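Local coordinates for malonyl CoA-acyl carrier protein transacylase (Synechocystis sp. PCC 6803 substr. Kazusa, PDB 4RR5), which catalyses the transfer of the malonyl group from malonyl-CoA to the holo acyl carrier protein, a step of fatty acid biosynthesis, at residues G99-A104 with C206-A211; S198-L203 with K233-M238. All blocks are in the same frame, centred on the assembly; numbering follows the deposited sequence.

Contact 1 (G99-A104 with C206-A211)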
ATOM      1  N   GLY A  99       7.235 -14.136  -3.527  1.00 27.22           N
ATOM      2  CA  GLY A  99       7.788 -14.905  -4.628  1.00 20.72           C
ATOM      3  C   GLY A  99       6.925 -14.945  -5.870  1.00 27.28           C
ATOM      4  O   GLY A  99       7.196 -15.698  -6.814  1.00 27.14           O
ATOM      5  N   VAL A 100       5.897 -14.108  -5.884  1.00 28.12           N
ATOM      6  CA  VAL A 100       4.911 -14.123  -6.953  1.00 27.07           C
ATOM      7  C   VAL A 100       5.516 -13.613  -8.253  1.00 28.18           C
ATOM      8  O   VAL A 100       5.229 -14.132  -9.337  1.00 30.51           O
ATOM      9  CB  VAL A 100       3.687 -13.292  -6.552  1.00 25.95           C
ATOM     10  CG1 VAL A 100       2.749 -13.118  -7.714  1.00 21.26           C
ATOM     11  CG2 VAL A 100       2.987 -13.956  -5.368  1.00 24.14           C
ATOM     12  N   PHE A 101       6.351 -12.585  -8.134  1.00 24.67           N
ATOM     13  CA  PHE A 101       7.201 -12.136  -9.231  1.00 27.70           C
ATOM     14  C   PHE A 101       8.508 -11.663  -8.639  1.00 31.38           C
ATOM     15  O   PHE A 101       8.574 -11.382  -7.435  1.00 25.79           O
ATOM     16  CB  PHE A 101       6.562 -11.016 -10.055  1.00 26.68           C
ATOM     17  CG  PHE A 101       5.896  -9.956  -9.230  1.00 29.50           C
ATOM     18  CD1 PHE A 101       6.636  -9.120  -8.412  1.00 27.87           C
ATOM     19  CD2 PHE A 101       4.518  -9.787  -9.282  1.00 28.44           C
ATOM     20  CE1 PHE A 101       6.014  -8.136  -7.648  1.00 27.87           C
ATOM     21  CE2 PHE A 101       3.889  -8.817  -8.519  1.00 30.88           C
ATOM     22  CZ  PHE A 101       4.644  -7.978  -7.701  1.00 26.81           C
ATOM     23  N   ASP A 102       9.538 -11.564  -9.479  1.00 29.12           N
ATOM     24  CA  ASP A 102      10.844 -11.119  -9.009  1.00 28.51           C
ATOM     25  C   ASP A 102      10.885  -9.601  -8.829  1.00 27.98           C
ATOM     26  O   ASP A 102       9.960  -8.877  -9.230  1.00 27.77           O
ATOM     27  CB  ASP A 102      11.956 -11.575  -9.965  1.00 27.42           C
ATOM     28  CG  ASP A 102      11.702 -11.172 -11.416  1.00 30.48           C
ATOM     29  OD1 ASP A 102      11.053 -10.141 -11.671  1.00 29.91           O
ATOM     30  OD2 ASP A 102      12.165 -11.895 -12.318  1.00 35.85           O
ATOM     31  N   PHE A 103      11.978  -9.133  -8.234  1.00 30.30           N
ATOM     32  CA  PHE A 103      12.176  -7.714  -7.982  1.00 25.07           C
ATOM     33  C   PHE A 103      11.900  -6.857  -9.222  1.00 29.01           C
ATOM     34  O   PHE A 103      11.023  -5.992  -9.192  1.00 29.16           O
ATOM     35  CB  PHE A 103      13.596  -7.466  -7.464  1.00 25.31           C
ATOM     36  CG  PHE A 103      13.889  -6.024  -7.221  1.00 26.98           C
ATOM     37  CD1 PHE A 103      13.209  -5.330  -6.227  1.00 25.67           C
ATOM     38  CD2 PHE A 103      14.806  -5.349  -8.008  1.00 25.39           C
ATOM     39  CE1 PHE A 103      13.444  -3.984  -6.011  1.00 23.31           C
ATOM     40  CE2 PHE A 103      15.052  -4.004  -7.807  1.00 26.83           C
ATOM     41  CZ  PHE A 103      14.372  -3.313  -6.808  1.00 27.71           C
ATOM     42  N   ALA A 104      12.621  -7.115 -10.312  1.00 27.66           N
ATOM     43  CA  ALA A 104      12.515  -6.290 -11.523  1.00 28.43           C
ATOM     44  C   ALA A 104      11.116  -6.247 -12.136  1.00 25.23           C
ATOM     45  O   ALA A 104      10.658  -5.177 -12.529  1.00 25.32           O
ATOM     46  CB  ALA A 104      13.519  -6.765 -12.578  1.00 29.74           C
ATOM     47  N   CYS A 206       1.481 -11.110 -17.581  1.00 39.61           N
ATOM     48  CA  CYS A 206       2.585 -11.336 -16.680  1.00 41.95           C
ATOM     49  C   CYS A 206       2.320 -12.637 -15.942  1.00 40.28           C
ATOM     50  O   CYS A 206       1.247 -12.809 -15.376  1.00 43.02           O
ATOM     51  CB  CYS A 206       2.726 -10.142 -15.724  1.00 37.47           C
ATOM     52  SG  CYS A 206       4.041 -10.295 -14.513  1.00 45.17           S
ATOM     53  N   HIS A 207       3.261 -13.575 -15.969  1.00 43.53           N
ATOM     54  CA  HIS A 207       3.052 -14.831 -15.251  1.00 33.32           C
ATOM     55  C   HIS A 207       3.230 -14.638 -13.757  1.00 39.18           C
ATOM     56  O   HIS A 207       4.224 -14.070 -13.321  1.00 47.98           O
ATOM     57  CB  HIS A 207       4.003 -15.909 -15.731  1.00 36.55           C
ATOM     58  CG  HIS A 207       4.087 -17.084 -14.800  1.00 47.23           C
ATOM     59  ND1 HIS A 207       2.978 -17.804 -14.408  1.00 49.04           N
ATOM     60  CD2 HIS A 207       5.146 -17.655 -14.178  1.00 47.17           C
ATOM     61  CE1 HIS A 207       3.352 -18.773 -13.588  1.00 42.92           C
ATOM     62  NE2 HIS A 207       4.660 -18.704 -13.430  1.00 39.03           N
ATOM     63  N   PHE A 208       2.275 -15.107 -12.966  1.00 36.78           N
ATOM     64  CA  PHE A 208       2.394 -15.017 -11.518  1.00 36.98           C
ATOM     65  C   PHE A 208       2.711 -16.384 -10.902  1.00 42.22           C
ATOM     66  O   PHE A 208       1.954 -17.341 -11.098  1.00 44.53           O
ATOM     67  CB  PHE A 208       1.104 -14.471 -10.905  1.00 34.52           C
ATOM     68  CG  PHE A 208       1.039 -12.976 -10.846  1.00 33.95           C
ATOM     69  CD1 PHE A 208       1.737 -12.197 -11.755  1.00 30.10           C
ATOM     70  CD2 PHE A 208       0.278 -12.345  -9.872  1.00 32.14           C
ATOM     71  CE1 PHE A 208       1.668 -10.822 -11.707  1.00 29.64           C
ATOM     72  CE2 PHE A 208       0.214 -10.954  -9.807  1.00 34.32           C
ATOM     73  CZ  PHE A 208       0.914 -10.191 -10.730  1.00 30.94           C
ATOM     74  N   ASN A 209       3.813 -16.489 -10.162  1.00 32.55           N
ATOM     75  CA  ASN A 209       4.074 -17.714  -9.407  1.00 32.85           C
ATOM     76  C   ASN A 209       3.112 -17.807  -8.238  1.00 32.37           C
ATOM     77  O   ASN A 209       2.562 -16.805  -7.783  1.00 38.64           O
ATOM     78  CB  ASN A 209       5.514 -17.780  -8.864  1.00 34.76           C
ATOM     79  CG  ASN A 209       6.562 -17.508  -9.923  1.00 37.89           C
ATOM     80  OD1 ASN A 209       6.423 -17.918 -11.075  1.00 45.17           O
ATOM     81  ND2 ASN A 209       7.614 -16.788  -9.539  1.00 36.80           N
ATOM     82  N   ASP A 210       2.919 -19.010  -7.734  1.00 35.16           N
ATOM     83  CA  ASP A 210       2.166 -19.159  -6.510  1.00 38.30           C
ATOM     84  C   ASP A 210       3.024 -18.580  -5.384  1.00 37.55           C
ATOM     85  O   ASP A 210       4.250 -18.482  -5.498  1.00 35.64           O
ATOM     86  CB  ASP A 210       1.791 -20.629  -6.271  1.00 35.45           C
ATOM     87  CG  ASP A 210       0.870 -21.187  -7.367  1.00 43.86           C
ATOM     88  OD1 ASP A 210       0.010 -20.429  -7.882  1.00 42.60           O
ATOM     89  OD2 ASP A 210       1.004 -22.382  -7.723  1.00 44.95           O
ATOM     90  N   ALA A 211       2.373 -18.171  -4.309  1.00 36.12           N
ATOM     91  CA  ALA A 211       3.066 -17.529  -3.215  1.00 36.07           C
ATOM     92  C   ALA A 211       3.583 -18.556  -2.222  1.00 36.61           C
ATOM     93  O   ALA A 211       2.920 -19.551  -1.922  1.00 32.13           O
ATOM     94  CB  ALA A 211       2.156 -16.522  -2.515  1.00 30.94           C
TER

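Contact 2 (S198-L203 with K233-M238)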
ATOM      1  N   SER A 198      -6.179  -0.413 -19.274  1.00 44.68           N
ATOM      2  CA  SER A 198      -4.977  -0.602 -20.092  1.00 50.76           C
ATOM      3  C   SER A 198      -3.837  -1.292 -19.319  1.00 49.17           C
ATOM      4  O   SER A 198      -3.114  -2.145 -19.859  1.00 44.53           O
ATOM      5  CB  SER A 198      -4.484   0.729 -20.648  1.00 52.33           C
ATOM      6  OG  SER A 198      -3.520   0.501 -21.670  1.00 55.58           O
ATOM      7  N   PHE A 199      -3.679  -0.901 -18.057  1.00 43.85           N
ATOM      8  CA  PHE A 199      -2.700  -1.503 -17.157  1.00 43.47           C
ATOM      9  C   PHE A 199      -3.014  -2.982 -16.908  1.00 40.26           C
ATOM     10  O   PHE A 199      -2.103  -3.802 -16.773  1.00 37.24           O
ATOM     11  CB  PHE A 199      -2.662  -0.713 -15.835  1.00 39.22           C
ATOM     12  CG  PHE A 199      -1.805  -1.333 -14.763  1.00 33.05           C
ATOM     13  CD1 PHE A 199      -0.438  -1.500 -14.947  1.00 33.26           C
ATOM     14  CD2 PHE A 199      -2.371  -1.732 -13.557  1.00 27.53           C
ATOM     15  CE1 PHE A 199       0.353  -2.068 -13.950  1.00 27.88           C
ATOM     16  CE2 PHE A 199      -1.594  -2.291 -12.561  1.00 26.05           C
ATOM     17  CZ  PHE A 199      -0.222  -2.462 -12.756  1.00 24.96           C
ATOM     18  N   ALA A 200      -4.304  -3.314 -16.862  1.00 41.54           N
ATOM     19  CA  ALA A 200      -4.757  -4.701 -16.698  1.00 41.20           C
ATOM     20  C   ALA A 200      -4.331  -5.591 -17.858  1.00 34.75           C
ATOM     21  O   ALA A 200      -3.984  -6.751 -17.653  1.00 33.84           O
ATOM     22  CB  ALA A 200      -6.270  -4.756 -16.539  1.00 39.56           C
ATOM     23  N   GLN A 201      -4.395  -5.051 -19.072  1.00 38.69           N
ATOM     24  CA  GLN A 201      -3.860  -5.739 -20.241  1.00 43.46           C
ATOM     25  C   GLN A 201      -2.398  -6.123 -19.974  1.00 43.92           C
ATOM     26  O   GLN A 201      -2.013  -7.276 -20.142  1.00 41.16           O
ATOM     27  CB  GLN A 201      -3.995  -4.866 -21.503  1.00 48.43           C
ATOM     28  CG  GLN A 201      -5.297  -5.107 -22.294  1.00 51.17           C
ATOM     29  CD  GLN A 201      -5.716  -3.930 -23.197  1.00 61.71           C
ATOM     30  OE1 GLN A 201      -4.899  -3.085 -23.571  1.00 59.96           O
ATOM     31  NE2 GLN A 201      -7.003  -3.882 -23.544  1.00 60.45           N
ATOM     32  N   THR A 202      -1.598  -5.160 -19.521  1.00 45.60           N
ATOM     33  CA  THR A 202      -0.215  -5.424 -19.114  1.00 39.79           C
ATOM     34  C   THR A 202      -0.095  -6.496 -18.015  1.00 40.82           C
ATOM     35  O   THR A 202       0.760  -7.397 -18.086  1.00 33.60           O
ATOM     36  CB  THR A 202       0.462  -4.123 -18.618  1.00 43.23           C
ATOM     37  OG1 THR A 202       0.782  -3.287 -19.740  1.00 42.82           O
ATOM     38  CG2 THR A 202       1.730  -4.428 -17.812  1.00 37.02           C
ATOM     39  N   LEU A 203      -0.951  -6.397 -17.000  1.00 39.68           N
ATOM     40  CA  LEU A 203      -0.873  -7.304 -15.857  1.00 35.03           C
ATOM     41  C   LEU A 203      -1.185  -8.754 -16.218  1.00 39.93           C
ATOM     42  O   LEU A 203      -0.474  -9.664 -15.780  1.00 43.21           O
ATOM     43  CB  LEU A 203      -1.809  -6.845 -14.739  1.00 34.64           C
ATOM     44  CG  LEU A 203      -1.154  -6.198 -13.515  1.00 36.63           C
ATOM     45  CD1 LEU A 203      -2.186  -5.824 -12.447  1.00 29.46           C
ATOM     46  CD2 LEU A 203      -0.094  -7.105 -12.929  1.00 35.80           C
ATOM     47  N   LYS A 233      -7.185 -10.685  -8.072  1.00 26.89           N
ATOM     48  CA  LYS A 233      -7.406  -9.708  -7.017  1.00 29.45           C
ATOM     49  C   LYS A 233      -6.608  -8.403  -7.244  1.00 33.03           C
ATOM     50  O   LYS A 233      -7.077  -7.309  -6.927  1.00 25.30           O
ATOM     51  CB  LYS A 233      -7.034 -10.305  -5.663  1.00 28.43           C
ATOM     52  CG  LYS A 233      -7.754 -11.590  -5.294  1.00 30.00           C
ATOM     53  CD  LYS A 233      -7.406 -11.947  -3.867  1.00 28.06           C
ATOM     54  CE  LYS A 233      -8.074 -13.201  -3.372  1.00 24.83           C
ATOM     55  NZ  LYS A 233      -8.093 -13.144  -1.886  1.00 26.03           N
ATOM     56  N   LEU A 234      -5.397  -8.519  -7.785  1.00 29.97           N
ATOM     57  CA  LEU A 234      -4.566  -7.343  -7.999  1.00 26.44           C
ATOM     58  C   LEU A 234      -5.131  -6.492  -9.147  1.00 26.64           C
ATOM     59  O   LEU A 234      -5.234  -5.270  -9.047  1.00 23.16           O
ATOM     60  CB  LEU A 234      -3.125  -7.760  -8.277  1.00 22.33           C
ATOM     61  CG  LEU A 234      -2.139  -6.612  -8.493  1.00 25.63           C
ATOM     62  CD1 LEU A 234      -1.936  -5.847  -7.177  1.00 22.61           C
ATOM     63  CD2 LEU A 234      -0.808  -7.114  -9.054  1.00 23.58           C
ATOM     64  N   ILE A 235      -5.510  -7.158 -10.231  1.00 28.67           N
ATOM     65  CA  ILE A 235      -6.158  -6.504 -11.364  1.00 27.86           C
ATOM     66  C   ILE A 235      -7.397  -5.733 -10.929  1.00 26.20           C
ATOM     67  O   ILE A 235      -7.688  -4.660 -11.460  1.00 25.93           O
ATOM     68  CB  ILE A 235      -6.539  -7.537 -12.455  1.00 31.33           C
ATOM     69  CG1 ILE A 235      -5.287  -7.933 -13.248  1.00 26.80           C
ATOM     70  CG2 ILE A 235      -7.636  -6.993 -13.386  1.00 28.60           C
ATOM     71  CD1 ILE A 235      -5.525  -9.012 -14.248  1.00 27.39           C
ATOM     72  N   GLN A 236      -8.106  -6.267  -9.940  1.00 23.68           N
ATOM     73  CA  GLN A 236      -9.288  -5.608  -9.402  1.00 24.44           C
ATOM     74  C   GLN A 236      -8.973  -4.456  -8.429  1.00 26.55           C
ATOM     75  O   GLN A 236      -9.851  -3.664  -8.080  1.00 25.63           O
ATOM     76  CB  GLN A 236     -10.171  -6.644  -8.716  1.00 23.05           C
ATOM     77  CG  GLN A 236     -10.867  -7.561  -9.705  1.00 29.26           C
ATOM     78  CD  GLN A 236     -11.459  -8.794  -9.053  1.00 33.49           C
ATOM     79  OE1 GLN A 236     -11.425  -8.942  -7.833  1.00 39.06           O
ATOM     80  NE2 GLN A 236     -12.008  -9.687  -9.865  1.00 36.09           N
ATOM     81  N   GLN A 237      -7.716  -4.344  -8.012  1.00 27.40           N
ATOM     82  CA  GLN A 237      -7.381  -3.474  -6.895  1.00 25.63           C
ATOM     83  C   GLN A 237      -7.526  -1.993  -7.210  1.00 24.69           C
ATOM     84  O   GLN A 237      -7.893  -1.205  -6.343  1.00 22.55           O
ATOM     85  CB  GLN A 237      -5.956  -3.748  -6.431  1.00 25.27           C
ATOM     86  CG  GLN A 237      -5.525  -2.921  -5.234  1.00 25.62           C
ATOM     87  CD  GLN A 237      -4.038  -2.756  -5.191  1.00 22.88           C
ATOM     88  OE1 GLN A 237      -3.420  -2.405  -6.205  1.00 24.98           O
ATOM     89  NE2 GLN A 237      -3.442  -3.023  -4.034  1.00 17.15           N
ATOM     90  N   MET A 238      -7.242  -1.608  -8.448  1.00 20.81           N
ATOM     91  CA  MET A 238      -7.118  -0.195  -8.718  1.00 24.27           C
ATOM     92  C   MET A 238      -8.466   0.525  -8.694  1.00 26.63           C
ATOM     93  O   MET A 238      -8.527   1.715  -8.359  1.00 31.34           O
ATOM     94  CB  MET A 238      -6.420   0.038 -10.054  1.00 29.42           C
ATOM     95  CG  MET A 238      -6.079   1.505 -10.267  1.00 30.50           C
ATOM     96  SD  MET A 238      -5.337   1.859 -11.851  1.00 36.19           S
ATOM     97  CE  MET A 238      -3.784   0.980 -11.674  1.00 27.79           C
TER

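Contact 1 (G99-A104 with C206-A211)
Asn209 grips the 99-104 loop through two consecutive carbonyls, one with its side chain and one with its backbone. Its ND2 donates to Gly99 O at 3.0 Å, nearly along the C=O axis, and this oxygen lies close to the amide plane of the side chain. The backbone N of Asn209 donates to Val100 O at 2.9 Å, in the carbonyl plane and on a lone pair. Chi1 (-51°) sets CG of Asn209 beside its own N and anti to its carbonyl carbon, on the side from which the amide meets Gly99 O. An alanine in place of Asn209 would probably leave Gly99 O without this amide partner and the loop held across the contact by the single Val100 bond. The apolar contacts centre on Val100, whose two methyl groups part to different partners. CG1, anti to the backbone N (chi1 171°), comes against the Phe208 ring, 3.4 Å from Phe208 CD2, whereas CG2 reaches Ala211 CB at 3.9 Å. Leu95 and Leu230 also touch Val100, which is buried. The aromatic pair is offset edge-to-face: the edge of Phe101 is directed at the face of Phe208, with ring centroids 5.5 Å apart and planes at 68°. Phe101 CD2 lies 3.9 Å from Phe208 CE1, and the two side chains run side by side, pointing the same way. Next in the chain, Asp210 OD1 accepts from Gly227 N, tying the 206-211 loop to the start of helix 227-235. Gly99, with positive phi, completes a Schellman motif that ends helix 90-97, and Asp102 N-caps helix 103-119; the arrangement is thus a helix-to-helix connection of the acyl transferase domain, joined to the extended loop that follows helix 193-204.

Contact 2 (S198-L203 with K233-M238)
Leu203 and Leu234 cross at about a right angle where helix 193-204 packs against the end of helix 227-235, a helix-helix interface within the acyl transferase fold. No hydrogen bond links the two segments; side chains alone join them, and Ala200 and Ile235 have the nearest CA atoms. Both leucines point toward the opposing segment. Leu203 CD1 and CD2 each lie 3.9 Å from Leu234 CD2, so this one methyl of Leu234 faces both branches of its partner. Ile235 runs the other way, sliding past Leu203 in the opposite direction with its CG1 3.8 Å from Leu203 CD1. Its two branches divide the work: CG1, anti to the carbonyl carbon (chi1 -77°), meets Leu203, while CG2 looks to the small Ala200, whose CB is 4.1 Å away. Leu109 of helix 103-119 also packs on Leu203. Farther along, Phe199 and Met238 cross obliquely, both pointing toward the opposing segment. Tyr92, Gln112 and Arg113 also touch Phe199, so helices 90-97 and 103-119 also contact this side chain. Next to Met238, Gln237 has its polar partners outside the two segments: its NE2 donates to Ser88 O and Asn218 OD1, while its OE1 accepts from Arg113 NH2. The Met238 chain is extended as far as SD and then bends at chi3 (-66°), which brings CE against the Phe199 ring, 3.6 Å from CD2 and 4.0 Å from CE2.

Overall arrangement
Contacts 1 and 2 lie with their centres about 15 Å apart and meet at Phe208: its CZ is 3.9 Å from Leu234 CD2 and equally 3.9 Å from Leu203 CD2. One ring thus joins the 99-104 loop to the two helices of contact 2, and the four segments alternate along the chain. Their relation to catalysis differs. Contact 1 lies away from the active site, whereas in contact 2 the side chain of Met238 is about 6 Å from that of His188 and about 7 Å from that of Ser88, the probable catalytic pair. Ser88 sits in a GxSxG sequence consistent with a nucleophile elbow.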